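Local coordinates for pathogenicity island protein (Staphylococcus aureus subsp. aureus, PDB 3HL6) that is of unknown function but is encoded as ORF9 on a staphylococcal pathogenicity island and combines a mixed beta sheet with a largely helical second half, at residues E9-A14 with G85-Y90; M158-A163 with L179-V184; Q107-E112 with N202-S207. All coordinates share one frame; numbering follows the deposited sequence.

Contact 1: E9-A14 with G85-Y90; sequences EFETRA and GHYVGY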
# COMPACT_ATOMS: atom_id res chain seq x y z
N GLU B 9 -8.27 -2.92 9.48
CA GLU B 9 -8.06 -4.22 8.84
C GLU B 9 -6.60 -4.52 8.44
O GLU B 9 -6.32 -5.57 7.88
CB GLU B 9 -9.00 -4.41 7.63
CG GLU B 9 -10.39 -3.88 7.86
CD GLU B 9 -11.14 -3.60 6.56
OE1 GLU B 9 -10.51 -3.51 5.47
OE2 GLU B 9 -12.38 -3.44 6.65
N PHE B 10 -5.68 -3.61 8.76
CA PHE B 10 -4.29 -3.85 8.43
C PHE B 10 -3.42 -3.38 9.54
O PHE B 10 -3.85 -2.70 10.43
CB PHE B 10 -3.88 -3.10 7.14
CG PHE B 10 -4.74 -3.39 5.97
CD1 PHE B 10 -4.42 -4.40 5.10
CD2 PHE B 10 -5.87 -2.66 5.73
CE1 PHE B 10 -5.21 -4.67 4.02
CE2 PHE B 10 -6.68 -2.93 4.64
CZ PHE B 10 -6.34 -3.93 3.78
N GLU B 11 -2.16 -3.73 9.44
CA GLU B 11 -1.20 -3.26 10.40
C GLU B 11 -1.04 -1.74 10.36
O GLU B 11 -0.66 -1.13 11.36
CB GLU B 11 0.11 -3.97 10.15
CG GLU B 11 1.24 -3.46 10.98
CD GLU B 11 2.49 -4.33 10.86
OE1 GLU B 11 2.42 -5.44 10.25
OE2 GLU B 11 3.55 -3.89 11.39
N THR B 12 -1.30 -1.12 9.20
CA THR B 12 -1.23 0.36 9.13
C THR B 12 -2.59 0.97 8.85
O THR B 12 -3.39 0.42 8.09
CB THR B 12 -0.22 0.89 8.05
OG1 THR B 12 -0.76 0.67 6.73
CG2 THR B 12 1.14 0.25 8.19
N ARG B 13 -2.83 2.14 9.43
CA ARG B 13 -3.98 2.95 9.07
C ARG B 13 -3.93 3.34 7.60
O ARG B 13 -4.99 3.43 6.95
CB ARG B 13 -4.04 4.21 9.91
CG ARG B 13 -4.79 4.09 11.25
CD ARG B 13 -4.43 5.32 12.08
NE ARG B 13 -3.20 5.02 12.81
CZ ARG B 13 -2.15 5.81 12.89
NH1 ARG B 13 -1.08 5.41 13.57
NH2 ARG B 13 -2.16 7.00 12.33
N ALA B 14 -2.72 3.60 7.08
CA ALA B 14 -2.55 3.99 5.68
C ALA B 14 -3.18 2.94 4.79
O ALA B 14 -3.95 3.27 3.91
CB ALA B 14 -1.07 4.24 5.31
N GLY B 85 6.94 3.07 4.22
CA GLY B 85 7.75 3.83 5.15
C GLY B 85 7.59 3.32 6.57
O GLY B 85 8.53 3.36 7.36
N HIS B 86 6.40 2.85 6.89
CA HIS B 86 6.11 2.37 8.24
C HIS B 86 7.00 1.19 8.59
O HIS B 86 7.27 0.95 9.76
CB HIS B 86 4.63 1.97 8.36
CG HIS B 86 4.35 1.02 9.47
ND1 HIS B 86 3.87 1.43 10.70
CD2 HIS B 86 4.48 -0.33 9.54
CE1 HIS B 86 3.71 0.37 11.49
NE2 HIS B 86 4.08 -0.70 10.81
N TYR B 87 7.45 0.44 7.58
CA TYR B 87 8.27 -0.75 7.81
C TYR B 87 9.75 -0.44 7.70
O TYR B 87 10.55 -0.95 8.45
CB TYR B 87 7.89 -1.91 6.86
CG TYR B 87 6.54 -2.51 7.17
CD1 TYR B 87 6.37 -3.36 8.29
CD2 TYR B 87 5.42 -2.21 6.38
CE1 TYR B 87 5.13 -3.89 8.61
CE2 TYR B 87 4.17 -2.74 6.68
CZ TYR B 87 4.03 -3.57 7.80
OH TYR B 87 2.80 -4.09 8.09
N VAL B 88 10.12 0.40 6.74
CA VAL B 88 11.53 0.61 6.50
C VAL B 88 11.91 2.08 6.47
O VAL B 88 12.96 2.40 5.98
CB VAL B 88 11.98 -0.04 5.17
CG1 VAL B 88 11.91 -1.55 5.27
CG2 VAL B 88 11.15 0.51 4.00
N GLY B 89 11.06 2.96 6.96
CA GLY B 89 11.38 4.38 6.94
C GLY B 89 11.84 4.89 5.57
O GLY B 89 11.37 4.42 4.55
N TYR B 90 12.73 5.86 5.56
CA TYR B 90 12.88 6.74 4.40
C TYR B 90 14.34 7.06 4.21
O TYR B 90 15.02 7.49 5.16
CB TYR B 90 12.13 8.05 4.60
CG TYR B 90 10.63 7.91 4.68
CD1 TYR B 90 9.82 8.15 3.58
CD2 TYR B 90 10.02 7.55 5.87
CE1 TYR B 90 8.46 8.03 3.67
CE2 TYR B 90 8.66 7.42 5.97
CZ TYR B 90 7.88 7.66 4.87
OH TYR B 90 6.52 7.53 4.99
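A histidine-carboxylate hydrogen bond between Glu11, the residue before the N-cap Thr12, and His86 joins the loop leading into helix 13-30 to the C-terminal part of helix 77-88. His86 NE2 donates to Glu11 OE2 over 3.3 Å, fairly straight at 161° about the hydrogen. The acceptor lies close to the imidazole plane but is met from above the carboxylate plane, 39° out of it, and the two flat groups stand almost perpendicular. An extended Glu11 chain, with CG anti to the backbone N (chi1 173°), carries the acid far enough to reach two rings. Its other oxygen, OE1, accepts a bond from Tyr87 OH at 2.6 Å, although the hydroxyl is modelled too near the carboxylate for its place to be sure. Thr12 works differently on the same histidine: its methyl, CG2, makes a CH-pi contact 3.7 Å from the imidazole centroid, over one face. Its hydroxyl is meanwhile taken up in capping Gly15 N at the start of helix 13-30, so one threonine serves both a helix end and an aromatic ring. His86 CD2 in turn sits over the centre of the Tyr87 ring, 3.5 Å above its plane. This corner is part of the dimer interface, where the Tyr87 ring meets Tyr87 of the second subunit almost parallel to it. His86 ND1 is bonded to the carbonyl of Gly165; with both ring nitrogens facing acceptors, the imidazole is held in rotation, and a protonated, cationic form stabilised by Glu11 would be consistent with the geometry.

Contact 2: M158-A163 with L179-V184; sequences MLYQLA and LVTEFV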
# COMPACT_ATOMS: atom_id res chain seq x y z
N MET B 158 1.25 16.67 3.79
CA MET B 158 2.29 15.67 3.84
C MET B 158 2.57 15.15 5.27
O MET B 158 2.75 13.96 5.47
CB MET B 158 3.54 16.23 3.17
CG MET B 158 4.50 15.18 2.84
SD MET B 158 5.96 15.53 3.79
CE MET B 158 7.21 15.44 2.45
N LEU B 159 2.57 16.04 6.26
CA LEU B 159 2.49 15.63 7.67
C LEU B 159 1.33 14.68 7.91
O LEU B 159 1.48 13.63 8.50
CB LEU B 159 2.39 16.85 8.60
CG LEU B 159 3.68 17.67 8.74
CD1 LEU B 159 3.42 18.99 9.43
CD2 LEU B 159 4.73 16.87 9.48
N TYR B 160 0.16 15.03 7.40
CA TYR B 160 -0.94 14.09 7.55
C TYR B 160 -0.65 12.72 6.97
O TYR B 160 -1.04 11.73 7.54
CB TYR B 160 -2.23 14.66 6.97
CG TYR B 160 -2.95 15.49 7.97
CD1 TYR B 160 -4.05 15.00 8.66
CD2 TYR B 160 -2.50 16.76 8.26
CE1 TYR B 160 -4.71 15.77 9.59
CE2 TYR B 160 -3.14 17.54 9.18
CZ TYR B 160 -4.25 17.04 9.85
OH TYR B 160 -4.88 17.85 10.78
N GLN B 161 0.03 12.66 5.83
CA GLN B 161 0.27 11.38 5.16
C GLN B 161 1.23 10.49 5.94
O GLN B 161 0.98 9.30 6.12
CB GLN B 161 0.79 11.62 3.73
CG GLN B 161 -0.27 12.20 2.80
CD GLN B 161 0.31 12.69 1.45
OE1 GLN B 161 1.45 13.11 1.36
NE2 GLN B 161 -0.49 12.61 0.43
N LEU B 162 2.33 11.08 6.40
CA LEU B 162 3.20 10.43 7.36
C LEU B 162 2.41 9.90 8.56
O LEU B 162 2.59 8.74 8.96
CB LEU B 162 4.29 11.40 7.81
CG LEU B 162 5.18 11.79 6.64
CD1 LEU B 162 6.17 12.89 6.97
CD2 LEU B 162 5.92 10.52 6.19
N ALA B 163 1.51 10.71 9.10
CA ALA B 163 0.85 10.35 10.36
C ALA B 163 0.10 9.02 10.25
O ALA B 163 0.04 8.25 11.21
CB ALA B 163 -0.09 11.47 10.86
N LEU B 179 -1.51 21.43 16.76
CA LEU B 179 -1.27 22.89 16.84
C LEU B 179 -1.12 23.54 15.46
O LEU B 179 -1.51 24.69 15.22
CB LEU B 179 -0.02 23.21 17.64
CG LEU B 179 0.21 22.64 19.04
CD1 LEU B 179 1.72 22.51 19.34
CD2 LEU B 179 -0.47 23.52 20.08
N VAL B 180 -0.52 22.80 14.56
CA VAL B 180 -0.36 23.28 13.21
C VAL B 180 -1.72 23.26 12.52
O VAL B 180 -2.07 24.20 11.82
CB VAL B 180 0.68 22.43 12.48
CG1 VAL B 180 0.66 22.73 11.07
CG2 VAL B 180 2.11 22.74 13.06
N THR B 181 -2.50 22.20 12.73
CA THR B 181 -3.77 22.15 12.03
C THR B 181 -4.77 23.15 12.62
O THR B 181 -5.63 23.66 11.92
CB THR B 181 -4.37 20.72 11.91
OG1 THR B 181 -4.62 20.19 13.20
CG2 THR B 181 -3.40 19.79 11.28
N GLU B 182 -4.62 23.45 13.90
CA GLU B 182 -5.44 24.49 14.50
C GLU B 182 -5.12 25.88 13.97
O GLU B 182 -6.01 26.62 13.51
CB GLU B 182 -5.30 24.49 16.03
CG GLU B 182 -6.24 25.47 16.69
CD GLU B 182 -6.13 25.48 18.21
OE1 GLU B 182 -5.30 24.73 18.78
OE2 GLU B 182 -6.88 26.27 18.84
N PHE B 183 -3.85 26.23 14.04
CA PHE B 183 -3.37 27.53 13.62
C PHE B 183 -3.92 27.95 12.26
O PHE B 183 -4.16 29.12 12.01
CB PHE B 183 -1.86 27.50 13.57
CG PHE B 183 -1.23 28.77 13.08
CD1 PHE B 183 -0.60 28.81 11.83
CD2 PHE B 183 -1.21 29.90 13.87
CE1 PHE B 183 0.01 29.96 11.38
CE2 PHE B 183 -0.59 31.07 13.41
CZ PHE B 183 0.02 31.10 12.17
N VAL B 184 -4.11 26.98 11.38
CA VAL B 184 -4.51 27.31 10.03
C VAL B 184 -6.03 27.45 9.81
O VAL B 184 -6.45 28.11 8.86
CB VAL B 184 -3.89 26.32 9.03
CG1 VAL B 184 -4.57 26.44 7.70
CG2 VAL B 184 -2.41 26.60 8.90
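Tyr160 and Thr181 meet between two helices of the helical half, 152-163 and 171-184, whose nearest alpha carbons, those of these two residues, are still 9.6 Å apart. A long side chain is needed to span that gap, and tyrosine supplies it: the ring leaves its helix obliquely, and its hydroxyl end comes over to the other helix. Thr181 turns CG2 to the rim of the ring, near its plane, so the methyl meets an edge and not a face. The ring itself is stacked with Phe68. How close the edge contact is remains doubtful, since hydroxyl and methyl overlap in the model. Beside this pair Leu159 CD1 and Val180 CG1 stay 4.9 Å apart, not touching; Ile156, one turn earlier on helix 152-163, packs on Val180 and Thr181, and Phe114 of helix 112-121 touches both Leu159 and Val180. The polar atoms look elsewhere. Tyr160 OH is hydrogen-bonded to the backbone N of Val57, in the sheet, while Thr181 OG1, at chi1 61°, bends back to its own helix. There it bonds Leu177 O, and it lies 3.4 Å from Tyr160 OH at an angle too poor for a hydrogen bond.

Contact 3: Q107-E112 with N202-S207; sequences QLFEDE and NDLKAS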
# COMPACT_ATOMS: atom_id res chain seq x y z
N GLN B 107 9.89 17.02 9.27
CA GLN B 107 9.01 17.92 8.53
C GLN B 107 8.31 18.93 9.41
O GLN B 107 7.99 20.02 8.97
CB GLN B 107 7.96 17.14 7.75
CG GLN B 107 8.54 16.30 6.67
CD GLN B 107 9.33 17.11 5.68
OE1 GLN B 107 8.95 18.22 5.30
NE2 GLN B 107 10.45 16.56 5.23
N LEU B 108 8.05 18.54 10.65
CA LEU B 108 7.30 19.36 11.57
C LEU B 108 8.22 20.36 12.30
O LEU B 108 7.87 21.53 12.48
CB LEU B 108 6.60 18.44 12.56
CG LEU B 108 5.54 18.86 13.57
CD1 LEU B 108 4.60 19.92 13.03
CD2 LEU B 108 4.76 17.62 13.94
N PHE B 109 9.42 19.91 12.67
CA PHE B 109 10.25 20.69 13.57
C PHE B 109 11.56 21.20 12.98
O PHE B 109 12.16 22.12 13.52
CB PHE B 109 10.63 19.84 14.78
CG PHE B 109 9.47 19.43 15.62
CD1 PHE B 109 8.49 20.34 15.95
CD2 PHE B 109 9.37 18.12 16.06
CE1 PHE B 109 7.43 19.96 16.76
CE2 PHE B 109 8.31 17.73 16.86
CZ PHE B 109 7.34 18.64 17.20
N GLU B 110 12.01 20.61 11.89
CA GLU B 110 13.24 21.05 11.25
C GLU B 110 13.05 21.60 9.84
O GLU B 110 13.94 21.48 9.01
CB GLU B 110 14.23 19.89 11.19
CG GLU B 110 14.71 19.43 12.54
CD GLU B 110 15.61 18.24 12.43
OE1 GLU B 110 15.54 17.54 11.37
OE2 GLU B 110 16.39 17.99 13.39
N ASP B 111 11.89 22.17 9.54
CA ASP B 111 11.70 22.79 8.24
C ASP B 111 11.54 24.28 8.45
O ASP B 111 10.49 24.75 8.87
CB ASP B 111 10.47 22.22 7.54
CG ASP B 111 10.48 22.47 6.04
OD1 ASP B 111 10.76 23.60 5.59
OD2 ASP B 111 10.19 21.52 5.29
N GLU B 112 12.59 25.02 8.14
CA GLU B 112 12.52 26.46 8.21
C GLU B 112 11.65 27.05 7.08
O GLU B 112 11.05 28.09 7.25
CB GLU B 112 13.91 27.05 8.17
CG GLU B 112 14.48 26.97 6.79
CD GLU B 112 15.96 27.09 6.79
OE1 GLU B 112 16.42 28.25 6.61
OE2 GLU B 112 16.65 26.05 6.99
N ASN B 202 8.71 24.69 19.38
CA ASN B 202 10.06 24.58 19.94
C ASN B 202 10.15 23.78 21.24
O ASN B 202 11.08 23.00 21.43
CB ASN B 202 10.66 25.96 20.12
CG ASN B 202 11.00 26.60 18.80
OD1 ASN B 202 11.71 26.02 17.98
ND2 ASN B 202 10.49 27.80 18.59
N ASP B 203 9.15 23.93 22.11
CA ASP B 203 9.05 23.13 23.33
C ASP B 203 9.01 21.67 23.00
O ASP B 203 9.52 20.83 23.74
CB ASP B 203 7.74 23.43 24.03
CG ASP B 203 7.85 24.60 24.96
OD1 ASP B 203 8.93 25.26 24.99
OD2 ASP B 203 6.83 24.86 25.66
N LEU B 204 8.35 21.36 21.88
CA LEU B 204 8.13 19.98 21.48
C LEU B 204 9.33 19.46 20.72
O LEU B 204 9.81 18.34 20.96
CB LEU B 204 6.88 19.88 20.63
CG LEU B 204 5.53 20.23 21.23
CD1 LEU B 204 4.55 20.27 20.09
CD2 LEU B 204 5.10 19.20 22.26
N LYS B 205 9.83 20.27 19.80
CA LYS B 205 11.13 19.97 19.23
C LYS B 205 12.13 19.65 20.36
O LYS B 205 13.05 18.85 20.15
CB LYS B 205 11.63 21.11 18.36
CG LYS B 205 12.95 20.81 17.67
CD LYS B 205 13.42 22.04 16.92
CE LYS B 205 14.63 21.70 16.07
NZ LYS B 205 14.85 22.82 15.09
N ALA B 206 11.94 20.25 21.54
CA ALA B 206 12.91 20.11 22.65
C ALA B 206 12.79 18.76 23.36
O ALA B 206 13.80 18.08 23.61
CB ALA B 206 12.82 21.27 23.65
N SER B 207 11.56 18.33 23.66
CA SER B 207 11.42 16.98 24.16
C SER B 207 11.61 15.91 23.11
O SER B 207 12.15 14.84 23.43
CB SER B 207 10.12 16.77 24.90
OG SER B 207 9.08 17.37 24.22
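Phe109 and Lys205 bring the end of helix 100-109 close to helix 191-208, their alpha carbons only 5.8 Å apart. The benzyl group lies flat against backbone: Lys205 N sits over the centre of the Phe109 ring, 3.8 Å above its plane, with Leu204 C over the same face nearer the rim. On the opposite face is Leu108 CG, so the ring is sandwiched, as suits a flat apolar group. Leu204 adds CB, 3.7 Å from Phe109 CZ. The contact fastens the last turn of helix 100-109 to the long helix 191-208 within the helical part of the fold. Lys205 runs past Phe109 in the reverse direction, with its CG 3.8 Å from Phe109 CB. All its torsions are near 180°, beginning with CG anti to the backbone N (chi1 -176°), and this extension delivers NZ to Phe109 O at 3.2 Å. The ammonium approaches tilted 34° from the carbonyl plane, with a C=O...N angle of 143°. Lysine suits the spot, bringing a positive charge to the C-terminus of helix 100-109, where the helix dipole would probably favour it. Glu110 crosses the lysine roughly at right angles, its CG 4.2 Å from Lys205 CE, while its OE1 bonds Ser106 OG.

In the fold
Along the chain contact 1 closes first, and contact 2 then falls within the span between the segments of contact 3. Contacts 2 and 3 are neighbours, their centres about 13 Å apart, and pack through Leu159 on Gln107, Val180 on Leu108 and Leu179 on Leu204, so helices 100-109, 152-163, 171-184 and 191-208 form one bundle-like cluster, largely through aliphatic side chains. Contact 1 lies about 18 Å from contact 2 and 23 Å from contact 3, centre to centre, at the dimer-facing margin. It reaches contact 2 through a probable hydrogen bond, Arg13 NH2 to Ala163 O at 2.8 Å. Helix 152-163 thus links the N-terminal region to the later helices.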